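Local structure of fibrillarin-like rRNA/tRNA 2'-O-methyltransferase (1FBN) at residues N12-D17 against E47-W52; L59-I64 against E214-D219; I100-E105 against I140-D145. The protein probably uses S-adenosyl-L-methionine to methylate ribose 2'-hydroxyls in rRNA and tRNA at sites chosen by a guide RNA, as part of box C/D ribonucleoprotein particles. One frame throughout, in Å; residues are numbered along the deposited sequence.

Interaction 1: N12-D17 against E47-W52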
loop_
_atom_site.group_PDB
_atom_site.type_symbol
_atom_site.label_atom_id
_atom_site.label_comp_id
_atom_site.label_asym_id
_atom_site.label_seq_id
_atom_site.Cartn_x
_atom_site.Cartn_y
_atom_site.Cartn_z
ATOM N N ASN A 12 11.742 8.695 1.984
ATOM C CA ASN A 12 11.902 7.724 3.062
ATOM C C ASN A 12 11.762 6.259 2.619
ATOM O O ASN A 12 11.287 5.410 3.371
ATOM C CB ASN A 12 10.962 8.049 4.233
ATOM C CG ASN A 12 11.499 7.557 5.579
ATOM O OD1 ASN A 12 10.762 7.501 6.571
ATOM N ND2 ASN A 12 12.783 7.210 5.620
ATOM N N ILE A 13 12.137 5.991 1.370
ATOM C CA ILE A 13 12.145 4.640 0.807
ATOM C C ILE A 13 13.585 4.495 0.310
ATOM O O ILE A 13 14.194 5.477 -0.119
ATOM C CB ILE A 13 11.145 4.467 -0.366
ATOM C CG1 ILE A 13 9.714 4.682 0.128
ATOM C CG2 ILE A 13 11.254 3.056 -0.947
ATOM C CD1 ILE A 13 8.677 4.502 -0.936
ATOM N N TYR A 14 14.142 3.291 0.370
ATOM C CA TYR A 14 15.535 3.119 -0.027
ATOM C C TYR A 14 15.820 2.053 -1.064
ATOM O O TYR A 14 15.285 0.945 -1.004
ATOM C CB TYR A 14 16.401 2.895 1.227
ATOM C CG TYR A 14 16.222 4.003 2.236
ATOM C CD1 TYR A 14 15.187 3.956 3.169
ATOM C CD2 TYR A 14 16.988 5.167 2.165
ATOM C CE1 TYR A 14 14.904 5.041 3.989
ATOM C CE2 TYR A 14 16.713 6.258 2.984
ATOM C CZ TYR A 14 15.664 6.190 3.889
ATOM O OH TYR A 14 15.352 7.278 4.665
ATOM N N GLU A 15 16.645 2.418 -2.040
ATOM C CA GLU A 15 17.059 1.496 -3.086
ATOM C C GLU A 15 18.322 0.812 -2.589
ATOM O O GLU A 15 19.264 1.481 -2.161
ATOM C CB GLU A 15 17.378 2.247 -4.370
ATOM C CG GLU A 15 17.815 1.350 -5.495
ATOM C CD GLU A 15 18.187 2.136 -6.723
ATOM O OE1 GLU A 15 19.334 2.621 -6.780
ATOM O OE2 GLU A 15 17.329 2.285 -7.619
ATOM N N VAL A 16 18.331 -0.518 -2.624
ATOM C CA VAL A 16 19.481 -1.287 -2.172
ATOM C C VAL A 16 20.166 -1.994 -3.341
ATOM O O VAL A 16 19.585 -2.886 -3.967
ATOM C CB VAL A 16 19.077 -2.333 -1.113
ATOM C CG1 VAL A 16 20.301 -3.109 -0.657
ATOM C CG2 VAL A 16 18.400 -1.657 0.073
ATOM N N ASP A 17 21.389 -1.564 -3.645
ATOM C CA ASP A 17 22.179 -2.157 -4.721
ATOM C C ASP A 17 23.383 -2.884 -4.116
ATOM O O ASP A 17 24.343 -2.257 -3.659
ATOM C CB ASP A 17 22.633 -1.077 -5.716
ATOM C CG ASP A 17 23.528 -1.629 -6.829
ATOM O OD1 ASP A 17 23.239 -2.718 -7.375
ATOM O OD2 ASP A 17 24.528 -0.961 -7.163
ATOM N N GLU A 47 20.616 2.263 12.736
ATOM C CA GLU A 47 19.541 2.185 11.748
ATOM C C GLU A 47 19.405 0.767 11.198
ATOM O O GLU A 47 20.400 0.078 10.979
ATOM C CB GLU A 47 19.826 3.137 10.582
ATOM C CG GLU A 47 19.966 4.600 10.970
ATOM C CD GLU A 47 18.637 5.337 11.024
ATOM O OE1 GLU A 47 17.698 4.856 11.702
ATOM O OE2 GLU A 47 18.538 6.410 10.386
ATOM N N GLU A 48 18.168 0.335 10.980
ATOM C CA GLU A 48 17.908 -0.989 10.432
ATOM C C GLU A 48 17.041 -0.878 9.185
ATOM O O GLU A 48 15.914 -0.393 9.247
ATOM C CB GLU A 48 17.232 -1.887 11.471
ATOM C CG GLU A 48 18.172 -2.365 12.574
ATOM C CD GLU A 48 17.533 -3.352 13.546
ATOM O OE1 GLU A 48 16.430 -3.868 13.263
ATOM O OE2 GLU A 48 18.148 -3.622 14.602
ATOM N N TYR A 49 17.593 -1.271 8.043
ATOM C CA TYR A 49 16.854 -1.225 6.791
ATOM C C TYR A 49 16.223 -2.587 6.534
ATOM O O TYR A 49 16.919 -3.595 6.438
ATOM C CB TYR A 49 17.773 -0.829 5.633
ATOM C CG TYR A 49 18.318 0.575 5.755
ATOM C CD1 TYR A 49 19.514 0.824 6.431
ATOM C CD2 TYR A 49 17.639 1.657 5.198
ATOM C CE1 TYR A 49 20.020 2.117 6.549
ATOM C CE2 TYR A 49 18.137 2.954 5.310
ATOM C CZ TYR A 49 19.328 3.177 5.987
ATOM O OH TYR A 49 19.830 4.454 6.090
ATOM N N ARG A 50 14.895 -2.611 6.473
ATOM C CA ARG A 50 14.157 -3.847 6.248
ATOM C C ARG A 50 13.925 -4.091 4.767
ATOM O O ARG A 50 13.250 -3.302 4.104
ATOM C CB ARG A 50 12.805 -3.811 6.965
ATOM C CG ARG A 50 12.883 -3.660 8.466
ATOM C CD ARG A 50 11.588 -4.124 9.105
ATOM N NE ARG A 50 10.471 -3.287 8.706
ATOM C CZ ARG A 50 9.288 -3.734 8.290
ATOM N NH1 ARG A 50 9.031 -5.034 8.206
ATOM N NH2 ARG A 50 8.353 -2.861 7.957
ATOM N N ILE A 51 14.481 -5.184 4.252
ATOM C CA ILE A 51 14.317 -5.539 2.847
ATOM C C ILE A 51 12.833 -5.792 2.589
ATOM O O ILE A 51 12.221 -6.663 3.203
ATOM C CB ILE A 51 15.160 -6.784 2.477
ATOM C CG1 ILE A 51 16.654 -6.478 2.650
ATOM C CG2 ILE A 51 14.861 -7.241 1.056
ATOM C CD1 ILE A 51 17.163 -5.285 1.855
ATOM N N TRP A 52 12.271 -4.978 1.700
ATOM C CA TRP A 52 10.856 -5.018 1.327
ATOM C C TRP A 52 10.617 -6.014 0.186
ATOM O O TRP A 52 10.753 -5.674 -0.989
ATOM C CB TRP A 52 10.452 -3.601 0.911
ATOM C CG TRP A 52 8.990 -3.284 0.928
ATOM C CD1 TRP A 52 7.948 -4.141 1.161
ATOM C CD2 TRP A 52 8.406 -2.001 0.675
ATOM N NE1 TRP A 52 6.750 -3.466 1.062
ATOM C CE2 TRP A 52 7.004 -2.152 0.764
ATOM C CE3 TRP A 52 8.936 -0.736 0.378
ATOM C CZ2 TRP A 52 6.121 -1.083 0.567
ATOM C CZ3 TRP A 52 8.056 0.328 0.181
ATOM C CH2 TRP A 52 6.663 0.145 0.278
#
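The hydroxyl of Tyr14 makes a weak hydrogen bond with Lys28 NZ, and the ring behind it takes the edge of Tyr49 on one face. Both tyrosines belong to the small antiparallel sheet of the N-terminal part of the fold. Strands 13-17 and 47-51 are not paired there. Strand 25-28 runs between them, and no hydrogen bond joins the two segments directly. Their touching parts run 93° apart, consistent with a strong twist or a bend of the chain near Trp52. The CA atoms of Tyr14 and Tyr49 are 8.2 Å apart, so the side chains must bridge the gap.

The tyrosine pair is T-shaped. Tyr49 CE2 stands 3.7 Å above the plane of the Tyr14 ring, over its centre. The ring centroids are 5.2 Å apart, and the planes meet at 77°. In both residues CG lies anti to the carbonyl carbon (chi1 -65° in Tyr49), which places it beside its own backbone N and brings the CE2 edge of Tyr49 over the Tyr14 face. Strand 41-44 adds Ile44 beside Tyr49.

Val16 and Ile51 extend this apolar patch. The CB of Ile51 does not point straight at strand 13-17, but the bend at its chi2 carries Ile51 CD1 to 4.2 Å from Val16 CG2. Ile42 touches both residues.

Trp52 belongs to a second group of contacts, made with helix 58-64. Its indole stacks on His91, and its side chain is about 5 Å from that of Thr88, a predicted S-adenosyl-L-methionine-binding residue. The sheet is thus joined closely to the methyltransferase part of the protein. From strand 13-17 the indole is met at its rim: Ile13 CG2 lies near the ring plane, 4.4 Å from Trp52 CZ3.

Interaction 2: L59-I64 against E214-D219; sequences LAAAII and EPFEKD
Phe216 reaches from the hairpin loop between strands 205-212 and 220-227 to one flank of helix 58-64. These antiparallel strands close the mixed sheet of the Rossmann-like methyltransferase fold. No hydrogen bond crosses between the segments. The contact is apolar, and one ring carries it.

Two residues one helical turn apart receive the ring. Ala61 CB approaches its base, 3.7 Å from Phe216 CD2 and 3.9 Å from Phe216 CB. Ile64 meets the far end with its CG2 methyl, 3.9 Å from Phe216 CZ. Both methyls come in obliquely to the ring. The Ile64 and Phe216 side chains cross at about a right angle.

The torsions select these atoms. Phe216 CG stands anti to its carbonyl carbon (chi1 -45°), which sends the ring out to the helix. In Ile64 the CG1 branch lies beside the backbone N (chi1 -70°), its end leads away, and CG2 is left to do the touching. Pro54 and Asn55, just before the helix, also touch Phe216. With an alanine here the ring is gone, which is likely to leave Ile64 CG2 without its partner, open a gap beside Ala61 and weaken the hold of the loop on the helix. Within the loop, Pro215 CB sits 4.2 Å above one face of the Phe216 ring, offset toward its rim.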
loop_
_atom_site.group_PDB
_atom_site.type_symbol
_atom_site.label_atom_id
_atom_site.label_comp_id
_atom_site.label_asym_id
_atom_site.label_seq_id
_atom_site.Cartn_x
_atom_site.Cartn_y
_atom_site.Cartn_z
ATOM N N LEU A 59 2.810 -3.544 -2.939
ATOM C CA LEU A 59 3.329 -2.185 -3.064
ATOM C C LEU A 59 4.816 -2.248 -3.437
ATOM O O LEU A 59 5.278 -1.493 -4.298
ATOM C CB LEU A 59 3.110 -1.404 -1.764
ATOM C CG LEU A 59 3.529 0.066 -1.760
ATOM C CD1 LEU A 59 2.957 0.788 -2.974
ATOM C CD2 LEU A 59 3.067 0.727 -0.471
ATOM N N ALA A 60 5.554 -3.172 -2.817
ATOM C CA ALA A 60 6.973 -3.351 -3.135
ATOM C C ALA A 60 7.093 -3.827 -4.584
ATOM O O ALA A 60 7.974 -3.386 -5.320
ATOM C CB ALA A 60 7.610 -4.365 -2.201
ATOM N N ALA A 61 6.189 -4.717 -4.989
ATOM C CA ALA A 61 6.166 -5.251 -6.348
ATOM C C ALA A 61 5.958 -4.128 -7.364
ATOM O O ALA A 61 6.612 -4.102 -8.408
ATOM C CB ALA A 61 5.064 -6.295 -6.484
ATOM N N ALA A 62 5.054 -3.203 -7.040
ATOM C CA ALA A 62 4.748 -2.071 -7.906
ATOM C C ALA A 62 5.972 -1.179 -8.071
ATOM O O ALA A 62 6.276 -0.739 -9.179
ATOM C CB ALA A 62 3.574 -1.272 -7.350
ATOM N N ILE A 63 6.673 -0.922 -6.968
ATOM C CA ILE A 63 7.875 -0.094 -7.008
ATOM C C ILE A 63 8.967 -0.795 -7.823
ATOM O O ILE A 63 9.578 -0.183 -8.698
ATOM C CB ILE A 63 8.392 0.237 -5.585
ATOM C CG1 ILE A 63 7.372 1.109 -4.847
ATOM C CG2 ILE A 63 9.727 0.970 -5.657
ATOM C CD1 ILE A 63 7.708 1.358 -3.391
ATOM N N ILE A 64 9.177 -2.087 -7.563
ATOM C CA ILE A 64 10.189 -2.870 -8.281
ATOM C C ILE A 64 9.885 -2.880 -9.781
ATOM O O ILE A 64 10.798 -2.770 -10.605
ATOM C CB ILE A 64 10.272 -4.340 -7.747
ATOM C CG1 ILE A 64 10.868 -4.371 -6.335
ATOM C CG2 ILE A 64 11.109 -5.214 -8.676
ATOM C CD1 ILE A 64 12.343 -4.007 -6.259
ATOM N N GLU A 214 3.132 -8.070 -12.706
ATOM C CA GLU A 214 3.198 -9.371 -13.376
ATOM C C GLU A 214 3.975 -10.563 -12.825
ATOM O O GLU A 214 3.390 -11.637 -12.644
ATOM C CB GLU A 214 3.548 -9.153 -14.859
ATOM C CG GLU A 214 3.996 -10.385 -15.634
ATOM C CD GLU A 214 5.462 -10.312 -16.033
ATOM O OE1 GLU A 214 5.874 -9.285 -16.621
ATOM O OE2 GLU A 214 6.208 -11.276 -15.752
ATOM N N PRO A 215 5.297 -10.427 -12.596
ATOM C CA PRO A 215 5.994 -11.613 -12.073
ATOM C C PRO A 215 5.481 -12.031 -10.691
ATOM O O PRO A 215 5.046 -13.161 -10.492
ATOM C CB PRO A 215 7.460 -11.158 -12.009
ATOM C CG PRO A 215 7.536 -10.033 -12.988
ATOM C CD PRO A 215 6.233 -9.305 -12.770
ATOM N N PHE A 216 5.456 -11.069 -9.780
ATOM C CA PHE A 216 5.047 -11.278 -8.398
ATOM C C PHE A 216 3.582 -11.653 -8.187
ATOM O O PHE A 216 3.259 -12.399 -7.259
ATOM C CB PHE A 216 5.429 -10.041 -7.588
ATOM C CG PHE A 216 6.816 -9.548 -7.888
ATOM C CD1 PHE A 216 7.926 -10.189 -7.346
ATOM C CD2 PHE A 216 7.015 -8.490 -8.774
ATOM C CE1 PHE A 216 9.211 -9.791 -7.685
ATOM C CE2 PHE A 216 8.295 -8.082 -9.121
ATOM C CZ PHE A 216 9.396 -8.735 -8.576
ATOM N N GLU A 217 2.707 -11.134 -9.046
ATOM C CA GLU A 217 1.270 -11.413 -8.985
ATOM C C GLU A 217 0.722 -11.446 -10.409
ATOM O O GLU A 217 0.901 -10.490 -11.166
ATOM C CB GLU A 217 0.535 -10.326 -8.191
ATOM C CG GLU A 217 0.870 -10.255 -6.709
ATOM C CD GLU A 217 0.439 -11.489 -5.933
ATOM O OE1 GLU A 217 -0.528 -12.169 -6.341
ATOM O OE2 GLU A 217 1.071 -11.775 -4.895
ATOM N N LYS A 218 0.055 -12.537 -10.775
ATOM C CA LYS A 218 -0.494 -12.660 -12.122
ATOM C C LYS A 218 -1.847 -11.989 -12.291
ATOM O O LYS A 218 -2.763 -12.191 -11.494
ATOM C CB LYS A 218 -0.532 -14.126 -12.552
ATOM C CG LYS A 218 0.873 -14.688 -12.715
ATOM C CD LYS A 218 0.895 -16.188 -12.920
ATOM C CE LYS A 218 2.333 -16.696 -13.006
ATOM N NZ LYS A 218 2.397 -18.172 -13.210
ATOM N N ASP A 219 -1.942 -11.172 -13.336
ATOM C CA ASP A 219 -3.147 -10.412 -13.662
ATOM C C ASP A 219 -3.571 -9.456 -12.545
ATOM O O ASP A 219 -4.744 -9.387 -12.165
ATOM C CB ASP A 219 -4.292 -11.339 -14.090
ATOM C CG ASP A 219 -4.033 -11.998 -15.436
ATOM O OD1 ASP A 219 -3.575 -11.299 -16.365
ATOM O OD2 ASP A 219 -4.283 -13.216 -15.566
#

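Interaction 3: I100-E105 against I140-D145; sequences IVYAIE and IVEKVD
Tyr102 packs its ring on Val141 in the Rossmann-like sheet of the methyltransferase domain. Strand 100-105 is separated from strand 144-149 by strand 77-81, and the ring reaches the chain leading into 144-149. Strand 100-105 ends at Glu105, a predicted S-adenosyl-L-methionine-binding residue. Ile127 and Leu79, on the two adjoining strands, also pack against Tyr102. Phe167 of helix 156-167 touches both Val141 and Val144.

The ring lies between two methyl groups. Val141 CG1 makes a CH-pi contact with the Tyr102 ring, 24° off its normal. Ile100 CG2, from the same strand as the tyrosine, lies over the opposite face, offset toward the rim.

The CB of Tyr102 already points toward 140-145. Tyr102 CG lies anti to the carbonyl carbon (chi1 -60°), and the ring extends toward Val141. Tyr102 CG is 4.0 Å from Val141 CG2. Tyr102 CD2 touches Val141 CG1 at 3.7 Å and Val144 CG1, which comes in obliquely, at 4.1 Å. Tyr102 CE1 lies 3.9 Å from Ile140 O, also an oblique approach. Tyr102 CZ comes close to the backbone N of Glu142. At the tip, Tyr102 OH is 3.6 Å from Glu142 CG.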
loop_
_atom_site.group_PDB
_atom_site.type_symbol
_atom_site.label_atom_id
_atom_site.label_comp_id
_atom_site.label_asym_id
_atom_site.label_seq_id
_atom_site.Cartn_x
_atom_site.Cartn_y
_atom_site.Cartn_z
ATOM N N ILE A 100 0.307 8.814 10.095
ATOM C CA ILE A 100 -0.596 7.821 10.678
ATOM C C ILE A 100 -1.155 6.881 9.620
ATOM O O ILE A 100 -1.382 7.277 8.479
ATOM C CB ILE A 100 -1.801 8.502 11.394
ATOM C CG1 ILE A 100 -1.314 9.313 12.590
ATOM C CG2 ILE A 100 -2.793 7.463 11.894
ATOM C CD1 ILE A 100 -2.411 10.053 13.298
ATOM N N VAL A 101 -1.370 5.631 10.014
ATOM C CA VAL A 101 -1.932 4.625 9.127
ATOM C C VAL A 101 -3.142 3.973 9.793
ATOM O O VAL A 101 -3.006 3.294 10.813
ATOM C CB VAL A 101 -0.913 3.522 8.789
ATOM C CG1 VAL A 101 -1.502 2.579 7.755
ATOM C CG2 VAL A 101 0.376 4.134 8.280
ATOM N N TYR A 102 -4.325 4.232 9.246
ATOM C CA TYR A 102 -5.555 3.641 9.762
ATOM C C TYR A 102 -5.745 2.323 9.027
ATOM O O TYR A 102 -5.914 2.308 7.805
ATOM C CB TYR A 102 -6.754 4.547 9.481
ATOM C CG TYR A 102 -6.653 5.923 10.094
ATOM C CD1 TYR A 102 -6.904 6.123 11.452
ATOM C CD2 TYR A 102 -6.314 7.026 9.313
ATOM C CE1 TYR A 102 -6.824 7.389 12.016
ATOM C CE2 TYR A 102 -6.230 8.292 9.865
ATOM C CZ TYR A 102 -6.485 8.471 11.216
ATOM O OH TYR A 102 -6.385 9.729 11.766
ATOM N N ALA A 103 -5.696 1.221 9.766
ATOM C CA ALA A 103 -5.850 -0.102 9.175
ATOM C C ALA A 103 -7.246 -0.669 9.415
ATOM O O ALA A 103 -7.588 -1.040 10.540
ATOM C CB ALA A 103 -4.789 -1.043 9.730
ATOM N N ILE A 104 -8.039 -0.748 8.349
ATOM C CA ILE A 104 -9.404 -1.267 8.431
ATOM C C ILE A 104 -9.438 -2.772 8.154
ATOM O O ILE A 104 -9.015 -3.221 7.087
ATOM C CB ILE A 104 -10.346 -0.566 7.408
ATOM C CG1 ILE A 104 -10.168 0.958 7.458
ATOM C CG2 ILE A 104 -11.802 -0.958 7.660
ATOM C CD1 ILE A 104 -10.457 1.595 8.796
ATOM N N GLU A 105 -9.932 -3.544 9.123
ATOM C CA GLU A 105 -10.049 -4.998 8.982
ATOM C C GLU A 105 -11.410 -5.462 9.498
ATOM O O GLU A 105 -11.866 -5.013 10.552
ATOM C CB GLU A 105 -8.935 -5.730 9.745
ATOM C CG GLU A 105 -7.509 -5.408 9.302
ATOM C CD GLU A 105 -7.241 -5.703 7.833
ATOM O OE1 GLU A 105 -8.002 -6.469 7.205
ATOM O OE2 GLU A 105 -6.255 -5.158 7.296
ATOM N N ILE A 140 -13.553 8.537 13.550
ATOM C CA ILE A 140 -12.226 8.102 14.000
ATOM C C ILE A 140 -11.168 8.500 12.974
ATOM O O ILE A 140 -10.118 9.050 13.320
ATOM C CB ILE A 140 -12.142 6.560 14.165
ATOM C CG1 ILE A 140 -13.272 6.048 15.056
ATOM C CG2 ILE A 140 -10.791 6.167 14.762
ATOM C CD1 ILE A 140 -13.349 4.537 15.121
ATOM N N VAL A 141 -11.449 8.190 11.711
ATOM C CA VAL A 141 -10.536 8.483 10.618
ATOM C C VAL A 141 -10.631 9.936 10.165
ATOM O O VAL A 141 -11.663 10.378 9.661
ATOM C CB VAL A 141 -10.780 7.536 9.404
ATOM C CG1 VAL A 141 -9.797 7.835 8.275
ATOM C CG2 VAL A 141 -10.653 6.083 9.832
ATOM N N GLU A 142 -9.549 10.679 10.376
ATOM C CA GLU A 142 -9.483 12.073 9.963
ATOM C C GLU A 142 -9.207 12.106 8.465
ATOM O O GLU A 142 -8.859 11.081 7.882
ATOM C CB GLU A 142 -8.361 12.784 10.715
ATOM C CG GLU A 142 -8.439 12.594 12.225
ATOM C CD GLU A 142 -7.925 13.786 13.012
ATOM O OE1 GLU A 142 -7.644 14.845 12.404
ATOM O OE2 GLU A 142 -7.826 13.667 14.253
ATOM N N LYS A 143 -9.367 13.268 7.836
ATOM C CA LYS A 143 -9.107 13.378 6.402
ATOM C C LYS A 143 -7.696 12.869 6.088
ATOM O O LYS A 143 -6.729 13.224 6.764
ATOM C CB LYS A 143 -9.303 14.816 5.918
ATOM C CG LYS A 143 -10.770 15.204 5.691
ATOM C CD LYS A 143 -11.422 14.309 4.639
ATOM C CE LYS A 143 -12.680 14.917 4.023
ATOM N NZ LYS A 143 -13.810 15.053 4.982
ATOM N N VAL A 144 -7.601 11.987 5.099
ATOM C CA VAL A 144 -6.325 11.392 4.721
ATOM C C VAL A 144 -5.724 11.919 3.425
ATOM O O VAL A 144 -6.421 12.475 2.577
ATOM C CB VAL A 144 -6.431 9.839 4.643
ATOM C CG1 VAL A 144 -6.924 9.272 5.978
ATOM C CG2 VAL A 144 -7.358 9.419 3.511
ATOM N N ASP A 145 -4.415 11.725 3.286
ATOM C CA ASP A 145 -3.671 12.151 2.102
ATOM C C ASP A 145 -3.655 11.043 1.056
ATOM O O ASP A 145 -3.638 11.303 -0.143
ATOM C CB ASP A 145 -2.229 12.479 2.484
ATOM C CG ASP A 145 -2.140 13.549 3.543
ATOM O OD1 ASP A 145 -2.367 14.726 3.204
ATOM O OD2 ASP A 145 -1.858 13.214 4.711
#

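Overall arrangement
From the N terminus, interaction 1 closes the first loop, bringing 12-17 and 47-52 together within the small antiparallel sheet. It is complete before interaction 2 opens at residue 59. The two still touch: Trp52 CD1 is 3.4 Å from Ala60 CB, so helix 58-64 joins the small sheet to what follows. Interaction 2 then spans 149 residues, and its loop closes only at the hairpin between the last two strands. Interaction 3 is nested inside that span and ties strand 100-105 to the approach to strand 144-149. Interactions 2 and 3 lie on opposite sides of the chain's centre, with nearest atoms about 10 Å apart. None of the loops cross.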